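PDB 6WOP: 4-aminobutyrate transaminase from Acinetobacter baumannii, which catalyses, as a pyridoxal-phosphate-dependent class-III aminotransferase, the transfer of the amino group of 4-aminobutyrate to 2-oxoglutarate. Local coordinates for residues C24-E29 against Y373-G378; I45-G50 against L397-E402; I204-V209 against K224-I229. All coordinates share one frame; numbering follows the deposited sequence.

Contact 1: residues C24-E29 against Y373-G378; sequences CQWYAE and YAMENG
The indole NE1 of Trp26 points its hydrogen at the sulfur of Met375, a weak hydrogen bond of 3.4 Å from NE1 to SD that is nearly straight, at 175°. Met375 SD lies in the plane of the Trp26 indole, at the edge of its five-membered ring and 4.6 Å from that ring's centroid. This is a Met-aromatic contact of the edge type, made with the one N-H of the indole and with neither face. The Met375 chain leaves the helix with CG anti to the backbone N (chi1 -171°) and then bends at its next two torsions, which turns sulfur and methyl across to the loop. There Met375 CE rests 3.9 Å from Cys24 SG, an apolar touch. Cys24 also lays its CB over one face of the Trp26 ring, and Phe44 stacks on the same indole, so this packing probably fixes the indole with its N-H edge toward Met375. Thr82 of the second subunit packs on both Cys24 and Trp26, placing this side of the contact at the subunit interface. Met375 sits in the last turn of helix 364-376, which closes in a Schellman motif: Gly378, at positive phi, is the C-prime residue, and Leu379 N turns back to Ala374 O. Methionine suits this place because it is flexible, apolar and still a soft acceptor. Sulfur accepts poorly, so the bond probably gives the buried indole N-H a modest partner and a direction, alongside the apolar touch of Met375 CE on Cys24.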
loop_
_atom_site.group_PDB
_atom_site.type_symbol
_atom_site.label_atom_id
_atom_site.label_comp_id
_atom_site.label_asym_id
_atom_site.label_seq_id
_atom_site.Cartn_x
_atom_site.Cartn_y
_atom_site.Cartn_z
ATOM N N CYS A 24 -33.331 15.047 -4.349
ATOM C CA CYS A 24 -34.714 15.522 -4.460
ATOM C C CYS A 24 -35.560 14.916 -3.339
ATOM O O CYS A 24 -35.425 13.739 -3.004
ATOM C CB CYS A 24 -35.323 15.141 -5.816
ATOM S SG CYS A 24 -34.854 16.183 -7.173
ATOM N N GLN A 25 -36.484 15.727 -2.807
ATOM C CA GLN A 25 -37.377 15.249 -1.747
ATOM C C GLN A 25 -38.586 14.514 -2.328
ATOM O O GLN A 25 -39.312 13.796 -1.602
ATOM C CB GLN A 25 -37.839 16.444 -0.900
ATOM C CG GLN A 25 -36.692 17.136 -0.211
ATOM C CD GLN A 25 -35.815 16.094 0.484
ATOM O OE1 GLN A 25 -34.674 15.838 0.066
ATOM N NE2 GLN A 25 -36.371 15.436 1.500
ATOM N N TRP A 26 -38.812 14.684 -3.622
ATOM C CA TRP A 26 -39.923 14.088 -4.319
ATOM C C TRP A 26 -39.412 12.889 -5.107
ATOM O O TRP A 26 -38.200 12.705 -5.264
ATOM C CB TRP A 26 -40.558 15.134 -5.225
ATOM C CG TRP A 26 -39.612 15.796 -6.149
ATOM C CD1 TRP A 26 -38.886 16.946 -5.927
ATOM C CD2 TRP A 26 -39.297 15.373 -7.483
ATOM N NE1 TRP A 26 -38.170 17.279 -7.059
ATOM C CE2 TRP A 26 -38.385 16.314 -8.020
ATOM C CE3 TRP A 26 -39.733 14.312 -8.287
ATOM C CZ2 TRP A 26 -37.878 16.207 -9.316
ATOM C CZ3 TRP A 26 -39.214 14.195 -9.584
ATOM C CH2 TRP A 26 -38.299 15.145 -10.085
ATOM N N TYR A 27 -40.336 12.035 -5.545
ATOM C CA TYR A 27 -39.968 10.743 -6.140
ATOM C C TYR A 27 -40.422 10.707 -7.598
ATOM O O TYR A 27 -41.495 11.224 -7.919
ATOM C CB TYR A 27 -40.620 9.568 -5.374
ATOM C CG TYR A 27 -40.002 9.365 -4.041
ATOM C CD1 TYR A 27 -40.209 10.274 -2.978
ATOM C CD2 TYR A 27 -39.171 8.286 -3.838
ATOM C CE1 TYR A 27 -39.567 10.086 -1.735
ATOM C CE2 TYR A 27 -38.521 8.090 -2.579
ATOM C CZ TYR A 27 -38.740 8.982 -1.548
ATOM O OH TYR A 27 -38.063 8.745 -0.353
ATOM N N ALA A 28 -39.642 10.077 -8.471
ATOM C CA ALA A 28 -39.990 10.072 -9.876
ATOM C C ALA A 28 -41.092 9.048 -10.144
ATOM O O ALA A 28 -41.060 7.906 -9.657
ATOM C CB ALA A 28 -38.776 9.755 -10.738
ATOM N N GLU A 29 -42.058 9.466 -10.939
ATOM C CA GLU A 29 -43.114 8.572 -11.394
ATOM C C GLU A 29 -43.003 8.240 -12.877
ATOM O O GLU A 29 -43.317 7.118 -13.285
ATOM C CB GLU A 29 -44.480 9.216 -11.098
ATOM C CG GLU A 29 -45.634 8.484 -11.707
ATOM C CD GLU A 29 -45.948 7.206 -10.992
ATOM O OE1 GLU A 29 -45.799 7.186 -9.756
ATOM O OE2 GLU A 29 -46.357 6.235 -11.671
ATOM N N TYR A 373 -35.037 27.754 -5.867
ATOM C CA TYR A 373 -36.076 28.459 -6.611
ATOM C C TYR A 373 -36.481 27.662 -7.838
ATOM O O TYR A 373 -37.674 27.551 -8.156
ATOM C CB TYR A 373 -35.595 29.817 -7.057
ATOM C CG TYR A 373 -36.642 30.513 -7.887
ATOM C CD1 TYR A 373 -36.716 30.323 -9.260
ATOM C CD2 TYR A 373 -37.568 31.358 -7.293
ATOM C CE1 TYR A 373 -37.670 30.942 -10.011
ATOM C CE2 TYR A 373 -38.532 31.963 -8.035
ATOM C CZ TYR A 373 -38.557 31.769 -9.397
ATOM O OH TYR A 373 -39.503 32.383 -10.161
ATOM N N ALA A 374 -35.489 27.158 -8.572
ATOM C CA ALA A 374 -35.778 26.401 -9.775
ATOM C C ALA A 374 -36.607 25.184 -9.440
ATOM O O ALA A 374 -37.617 24.906 -10.103
ATOM C CB ALA A 374 -34.488 25.999 -10.482
ATOM N N MET A 375 -36.205 24.454 -8.398
ATOM C CA MET A 375 -36.957 23.268 -8.001
ATOM C C MET A 375 -38.407 23.625 -7.679
ATOM O O MET A 375 -39.319 22.906 -8.092
ATOM C CB MET A 375 -36.316 22.575 -6.803
ATOM C CG MET A 375 -36.971 21.225 -6.531
ATOM S SD MET A 375 -36.219 20.044 -7.649
ATOM C CE MET A 375 -34.570 20.020 -6.792
ATOM N N GLU A 376 -38.643 24.737 -6.961
ATOM C CA GLU A 376 -40.043 25.055 -6.665
ATOM C C GLU A 376 -40.778 25.568 -7.886
ATOM O O GLU A 376 -42.011 25.545 -7.897
ATOM C CB GLU A 376 -40.185 26.086 -5.508
ATOM C CG GLU A 376 -39.171 25.869 -4.376
ATOM C CD GLU A 376 -38.649 27.147 -3.668
ATOM O OE1 GLU A 376 -37.498 27.159 -3.175
ATOM O OE2 GLU A 376 -39.430 28.137 -3.555
ATOM N N ASN A 377 -40.089 25.927 -8.970
ATOM C CA ASN A 377 -40.807 26.341 -10.172
ATOM C C ASN A 377 -40.632 25.373 -11.345
ATOM O O ASN A 377 -40.794 25.767 -12.508
ATOM C CB ASN A 377 -40.424 27.766 -10.574
ATOM C CG ASN A 377 -40.924 28.781 -9.584
ATOM O OD1 ASN A 377 -42.068 29.197 -9.635
ATOM N ND2 ASN A 377 -40.093 29.128 -8.631
ATOM N N GLY A 378 -40.388 24.094 -11.052
ATOM C CA GLY A 378 -40.447 23.054 -12.075
ATOM C C GLY A 378 -39.209 22.907 -12.932
ATOM O O GLY A 378 -39.311 22.544 -14.129
#

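Contact 2: residues I45-G50 against L397-E402; sequences IDFAGG and LTIPAE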
loop_
_atom_site.group_PDB
_atom_site.type_symbol
_atom_site.label_atom_id
_atom_site.label_comp_id
_atom_site.label_asym_id
_atom_site.label_seq_id
_atom_site.Cartn_x
_atom_site.Cartn_y
_atom_site.Cartn_z
ATOM N N ILE A 45 -38.716 20.302 -15.539
ATOM C CA ILE A 45 -37.888 20.337 -16.740
ATOM C C ILE A 45 -36.549 19.788 -16.296
ATOM O O ILE A 45 -36.005 20.233 -15.287
ATOM C CB ILE A 45 -37.758 21.763 -17.305
ATOM C CG1 ILE A 45 -39.111 22.276 -17.801
ATOM C CG2 ILE A 45 -36.592 21.860 -18.341
ATOM C CD1 ILE A 45 -39.178 23.812 -18.100
ATOM N N ASP A 46 -36.015 18.856 -17.039
ATOM C CA ASP A 46 -34.812 18.149 -16.599
ATOM C C ASP A 46 -33.563 18.839 -17.156
ATOM O O ASP A 46 -33.201 18.637 -18.320
ATOM C CB ASP A 46 -34.923 16.693 -17.069
ATOM C CG ASP A 46 -33.714 15.868 -16.682
ATOM O OD1 ASP A 46 -32.944 16.326 -15.795
ATOM O OD2 ASP A 46 -33.530 14.759 -17.293
ATOM N N PHE A 47 -32.856 19.599 -16.320
ATOM C CA PHE A 47 -31.505 20.024 -16.679
ATOM C C PHE A 47 -30.422 19.170 -16.005
ATOM O O PHE A 47 -29.276 19.630 -15.869
ATOM C CB PHE A 47 -31.259 21.477 -16.292
ATOM C CG PHE A 47 -31.811 22.520 -17.298
ATOM C CD1 PHE A 47 -32.689 22.152 -18.311
ATOM C CD2 PHE A 47 -31.438 23.855 -17.193
ATOM C CE1 PHE A 47 -33.220 23.103 -19.225
ATOM C CE2 PHE A 47 -31.938 24.798 -18.123
ATOM C CZ PHE A 47 -32.841 24.423 -19.124
ATOM N N ALA A 48 -30.765 17.965 -15.561
ATOM C CA ALA A 48 -29.811 17.060 -14.910
ATOM C C ALA A 48 -29.436 15.869 -15.757
ATOM O O ALA A 48 -28.306 15.378 -15.646
ATOM C CB ALA A 48 -30.389 16.522 -13.591
ATOM N N GLY A 49 -30.374 15.356 -16.539
ATOM C CA GLY A 49 -30.067 14.239 -17.401
ATOM C C GLY A 49 -29.595 13.025 -16.629
ATOM O O GLY A 49 -28.763 12.266 -17.136
ATOM N N GLY A 50 -30.083 12.834 -15.404
ATOM C CA GLY A 50 -29.578 11.723 -14.591
ATOM C C GLY A 50 -28.085 11.816 -14.351
ATOM O O GLY A 50 -27.436 10.786 -14.140
ATOM N N LEU A 397 -29.759 16.529 -24.882
ATOM C CA LEU A 397 -29.493 17.260 -26.127
ATOM C C LEU A 397 -30.709 17.249 -27.058
ATOM O O LEU A 397 -30.761 18.039 -28.035
ATOM C CB LEU A 397 -28.330 16.622 -26.860
ATOM C CG LEU A 397 -27.015 16.569 -26.061
ATOM C CD1 LEU A 397 -25.857 15.982 -26.922
ATOM C CD2 LEU A 397 -26.664 17.999 -25.592
ATOM N N THR A 398 -31.665 16.410 -26.735
ATOM C CA THR A 398 -32.942 16.293 -27.449
ATOM C C THR A 398 -34.032 17.221 -26.875
ATOM O O THR A 398 -35.192 17.149 -27.323
ATOM C CB THR A 398 -33.409 14.836 -27.355
ATOM O OG1 THR A 398 -33.436 14.436 -25.971
ATOM C CG2 THR A 398 -32.459 13.870 -28.099
ATOM N N ILE A 399 -33.719 18.038 -25.871
ATOM C CA ILE A 399 -34.774 18.853 -25.221
ATOM C C ILE A 399 -35.460 19.751 -26.266
ATOM O O ILE A 399 -34.791 20.353 -27.121
ATOM C CB ILE A 399 -34.169 19.664 -24.033
ATOM C CG1 ILE A 399 -35.299 20.412 -23.319
ATOM C CG2 ILE A 399 -33.105 20.681 -24.502
ATOM C CD1 ILE A 399 -34.841 21.019 -21.993
ATOM N N PRO A 400 -36.789 19.838 -26.306
ATOM C CA PRO A 400 -37.426 20.743 -27.269
ATOM C C PRO A 400 -36.974 22.166 -27.018
ATOM O O PRO A 400 -36.897 22.585 -25.875
ATOM C CB PRO A 400 -38.911 20.574 -26.971
ATOM C CG PRO A 400 -39.020 19.117 -26.382
ATOM C CD PRO A 400 -37.769 19.096 -25.492
ATOM N N ALA A 401 -36.752 22.932 -28.093
ATOM C CA ALA A 401 -36.185 24.283 -27.949
ATOM C C ALA A 401 -37.087 25.161 -27.071
ATOM O O ALA A 401 -36.602 25.968 -26.269
ATOM C CB ALA A 401 -35.983 24.886 -29.344
ATOM N N GLU A 402 -38.415 24.982 -27.183
ATOM C CA GLU A 402 -39.344 25.815 -26.414
ATOM C C GLU A 402 -39.340 25.473 -24.929
ATOM O O GLU A 402 -39.524 26.355 -24.091
ATOM C CB GLU A 402 -40.767 25.691 -26.987
ATOM C CG GLU A 402 -41.435 24.339 -26.788
ATOM C CD GLU A 402 -41.143 23.304 -27.918
ATOM O OE1 GLU A 402 -40.224 23.501 -28.768
ATOM O OE2 GLU A 402 -41.879 22.291 -27.951
#
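Ile45, near the end of strand 43-46, meets Ile399 through a branch methyl: its CG2 lies 4.1 Å from Ile399 CD1, and the two side chains run across each other at about a right angle. Isoleucine suits the strand because CG2 offers a methyl close to the backbone, and suits the loop because the CG1-CD1 arm of Ile399 is long enough to reach across. Asp46 comes next and serves its own segment. Its OD1 receives Ala48 N at 2.7 Å, an Asx turn, and Gly49 N at 2.8 Å, so one carboxylate oxygen takes two backbone N-H groups. Both donors reach it from the same face of the carboxylate plane. Bending around this oxygen leads the chain from the strand into a short, weakly bonded helical turn of about 49-52, and a short acid is right for a bend so tight. Phe47 brings its ring edge to Ile399, CE1 lying 3.8 Å from CD1; a flat apolar ring can do this while packing on Leu379 and Leu381. Ile399 holds CG1 opposite its backbone N (chi1 -176°) and runs on straight (chi2 169°), which carries CD1 out to both Ile45 CG2 and the edge of Phe47, side by side ahead of it. Gly49 and Gly50 both take positive phi, readily reached without a side chain, and Gly50 O is bonded to His76 NE2 of the second subunit. The partner loop leads through Pro400, at the N-cap position, into helix 401-416. Ile399 also packs on Leu328 of helix 321-342 and Phe404 of helix 401-416, and Ile45 lies against Leu379 of strand 379-384, so the contact lies between the sheet and helices 321-342 and 401-416.

Contact 3: residues I204-V209 against K224-I229; sequences IVLEPV and KRLRAI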
loop_
_atom_site.group_PDB
_atom_site.type_symbol
_atom_site.label_atom_id
_atom_site.label_comp_id
_atom_site.label_asym_id
_atom_site.label_seq_id
_atom_site.Cartn_x
_atom_site.Cartn_y
_atom_site.Cartn_z
ATOM N N ILE A 204 -1.086 8.661 -16.922
ATOM C CA ILE A 204 -1.661 9.920 -16.440
ATOM C C ILE A 204 -3.088 9.994 -16.924
ATOM O O ILE A 204 -3.353 9.860 -18.141
ATOM C CB ILE A 204 -0.869 11.135 -16.948
ATOM C CG1 ILE A 204 0.552 11.014 -16.435
ATOM C CG2 ILE A 204 -1.555 12.470 -16.459
ATOM C CD1 ILE A 204 1.542 12.277 -16.698
ATOM N N VAL A 205 -4.008 10.239 -15.996
ATOM C CA VAL A 205 -5.438 10.115 -16.290
ATOM C C VAL A 205 -6.118 11.439 -16.006
ATOM O O VAL A 205 -6.002 11.970 -14.888
ATOM C CB VAL A 205 -6.090 9.013 -15.439
ATOM C CG1 VAL A 205 -7.623 8.900 -15.861
ATOM C CG2 VAL A 205 -5.276 7.724 -15.611
ATOM N N LEU A 206 -6.884 11.939 -16.982
ATOM C CA LEU A 206 -7.562 13.207 -16.761
ATOM C C LEU A 206 -8.862 13.269 -17.551
ATOM O O LEU A 206 -8.971 12.718 -18.650
ATOM C CB LEU A 206 -6.694 14.400 -17.140
ATOM C CG LEU A 206 -6.687 14.774 -18.602
ATOM C CD1 LEU A 206 -6.030 16.132 -18.728
ATOM C CD2 LEU A 206 -5.936 13.760 -19.362
ATOM N N GLU A 207 -9.792 14.014 -17.011
ATOM C CA GLU A 207 -11.009 14.359 -17.754
ATOM C C GLU A 207 -10.704 15.525 -18.679
ATOM O O GLU A 207 -10.267 16.582 -18.189
ATOM C CB GLU A 207 -12.098 14.749 -16.758
ATOM C CG GLU A 207 -12.570 13.620 -15.836
ATOM C CD GLU A 207 -13.194 14.178 -14.580
ATOM O OE1 GLU A 207 -12.432 14.367 -13.569
ATOM O OE2 GLU A 207 -14.433 14.439 -14.628
ATOM N N PRO A 208 -10.913 15.400 -20.007
ATOM C CA PRO A 208 -10.771 16.588 -20.876
ATOM C C PRO A 208 -11.678 17.728 -20.443
ATOM O O PRO A 208 -11.351 18.888 -20.695
ATOM C CB PRO A 208 -11.172 16.107 -22.284
ATOM C CG PRO A 208 -11.287 14.622 -22.230
ATOM C CD PRO A 208 -11.354 14.184 -20.737
ATOM N N VAL A 209 -12.816 17.457 -19.803
ATOM C CA VAL A 209 -13.617 18.492 -19.149
ATOM C C VAL A 209 -13.941 17.947 -17.755
ATOM O O VAL A 209 -14.747 17.021 -17.632
ATOM C CB VAL A 209 -14.932 18.810 -19.908
ATOM C CG1 VAL A 209 -15.574 19.978 -19.237
ATOM C CG2 VAL A 209 -14.702 19.152 -21.433
ATOM N N LYS A 224 -1.096 19.011 -25.166
ATOM C CA LYS A 224 0.065 18.722 -25.990
ATOM C C LYS A 224 1.318 18.627 -25.131
ATOM O O LYS A 224 2.142 17.732 -25.315
ATOM C CB LYS A 224 0.274 19.809 -27.048
ATOM C CG LYS A 224 -0.959 20.027 -27.927
ATOM C CD LYS A 224 -0.856 21.241 -28.885
ATOM C CE LYS A 224 -2.222 21.928 -29.188
ATOM N NZ LYS A 224 -2.881 21.511 -30.453
ATOM N N ARG A 225 1.506 19.450 -24.134
ATOM C CA ARG A 225 2.657 19.295 -23.257
ATOM C C ARG A 225 2.608 17.990 -22.452
ATOM O O ARG A 225 3.571 17.311 -22.315
ATOM C CB ARG A 225 2.852 20.511 -22.412
ATOM C CG ARG A 225 3.359 21.659 -23.252
ATOM C CD ARG A 225 3.361 22.956 -22.526
ATOM N NE ARG A 225 4.315 22.991 -21.458
ATOM C CZ ARG A 225 4.385 23.962 -20.580
ATOM N NH1 ARG A 225 3.584 24.981 -20.663
ATOM N NH2 ARG A 225 5.263 23.919 -19.631
ATOM N N LEU A 226 1.436 17.675 -21.949
ATOM C CA LEU A 226 1.288 16.392 -21.259
ATOM C C LEU A 226 1.598 15.222 -22.183
ATOM O O LEU A 226 2.222 14.245 -21.769
ATOM C CB LEU A 226 -0.135 16.264 -20.693
ATOM C CG LEU A 226 -0.337 15.294 -19.537
ATOM C CD1 LEU A 226 0.588 15.670 -18.371
ATOM C CD2 LEU A 226 -1.791 15.394 -19.114
ATOM N N ARG A 227 1.097 15.263 -23.414
ATOM C CA ARG A 227 1.396 14.210 -24.378
ATOM C C ARG A 227 2.908 14.062 -24.586
ATOM O O ARG A 227 3.449 12.943 -24.606
ATOM C CB ARG A 227 0.685 14.557 -25.711
ATOM C CG ARG A 227 0.910 13.575 -26.902
ATOM C CD ARG A 227 0.098 12.281 -26.691
ATOM N NE ARG A 227 0.898 11.242 -26.025
ATOM C CZ ARG A 227 0.400 10.051 -25.680
ATOM N NH1 ARG A 227 -0.902 9.738 -25.917
ATOM N NH2 ARG A 227 1.186 9.161 -25.110
ATOM N N ALA A 228 3.613 15.176 -24.729
ATOM C CA ALA A 228 5.060 15.088 -24.939
ATOM C C ALA A 228 5.762 14.475 -23.714
ATOM O O ALA A 228 6.714 13.691 -23.858
ATOM C CB ALA A 228 5.636 16.465 -25.272
ATOM N N ILE A 229 5.296 14.791 -22.501
ATOM C CA ILE A 229 5.896 14.186 -21.293
ATOM C C ILE A 229 5.633 12.689 -21.259
ATOM O O ILE A 229 6.553 11.892 -20.994
ATOM C CB ILE A 229 5.356 14.874 -20.029
ATOM C CG1 ILE A 229 5.960 16.271 -19.875
ATOM C CG2 ILE A 229 5.543 13.990 -18.759
ATOM C CD1 ILE A 229 5.190 17.154 -18.895
#
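Strand 204-206 and helix 224-229 come closest at Ile204 and Leu226, whose CA atoms are 8.6 Å apart, a spacing at which side chains, not backbones, make the contact. They belong to a beta-alpha-beta crossover: strand 201-206 is followed, after a small hairpin, by helix 220-233 and then by strand 236-240, which lies parallel and adjacent in the large seven-stranded sheet of this fold-type I aminotransferase. Leu226 does most of the work from the helix. Its first torsion (chi1 -158°) swings CG well away from the backbone N, and the forked end is sent down onto the sheet. Leu226 CD1 meets Ile204 CD1 at 3.9 Å, and Leu226 CD2 lies 4.0 Å from Ile204 CG2, so the two branched side chains lie obliquely over one another, methyl against methyl at two points. Leu206, two residues on and therefore on the same face of the strand, looks to the helix as well, whereas Val205 between them points away to the other face. Leucine suits the helix because its two terminal methyls can meet two different methyls of Ile204 at once; isoleucine suits the strand because branching at CB fits an extended backbone and sets CG2 and CD1 at separate points for Leu226. Leu237 of strand 236-240 lies against both Leu206 and Leu226, continuing the apolar layer. The flanks of the helix carry charge: Arg225 forms salt bridges to Asp182 and Glu221, and Arg227 to Asp231 and Asp263. The touch of Leu206 is looser, its CD1 lying 4.3 Å from Leu226 CD2.

Overall arrangement
Contacts 1 and 2 are neighbours, their centres about 15 Å apart. They meet at the mixed sheet containing strands 43-46 and 379-384, where Gly378 O lies 2.7 Å from Ile45 N, a probable hydrogen bond. Along the chain their segments alternate, so both join an N-terminal part of the chain to a C-terminal part. Contact 3 stands on the opposite side of the chain's centre, in the other large sheet, about 38 Å from contact 1 and 31 Å from contact 2 between centres, and no closer than about 13 Å to the latter by nearest atoms. Contacts 1 and 2 also reach the second subunit, whereas contact 3 is internal packing of one subunit.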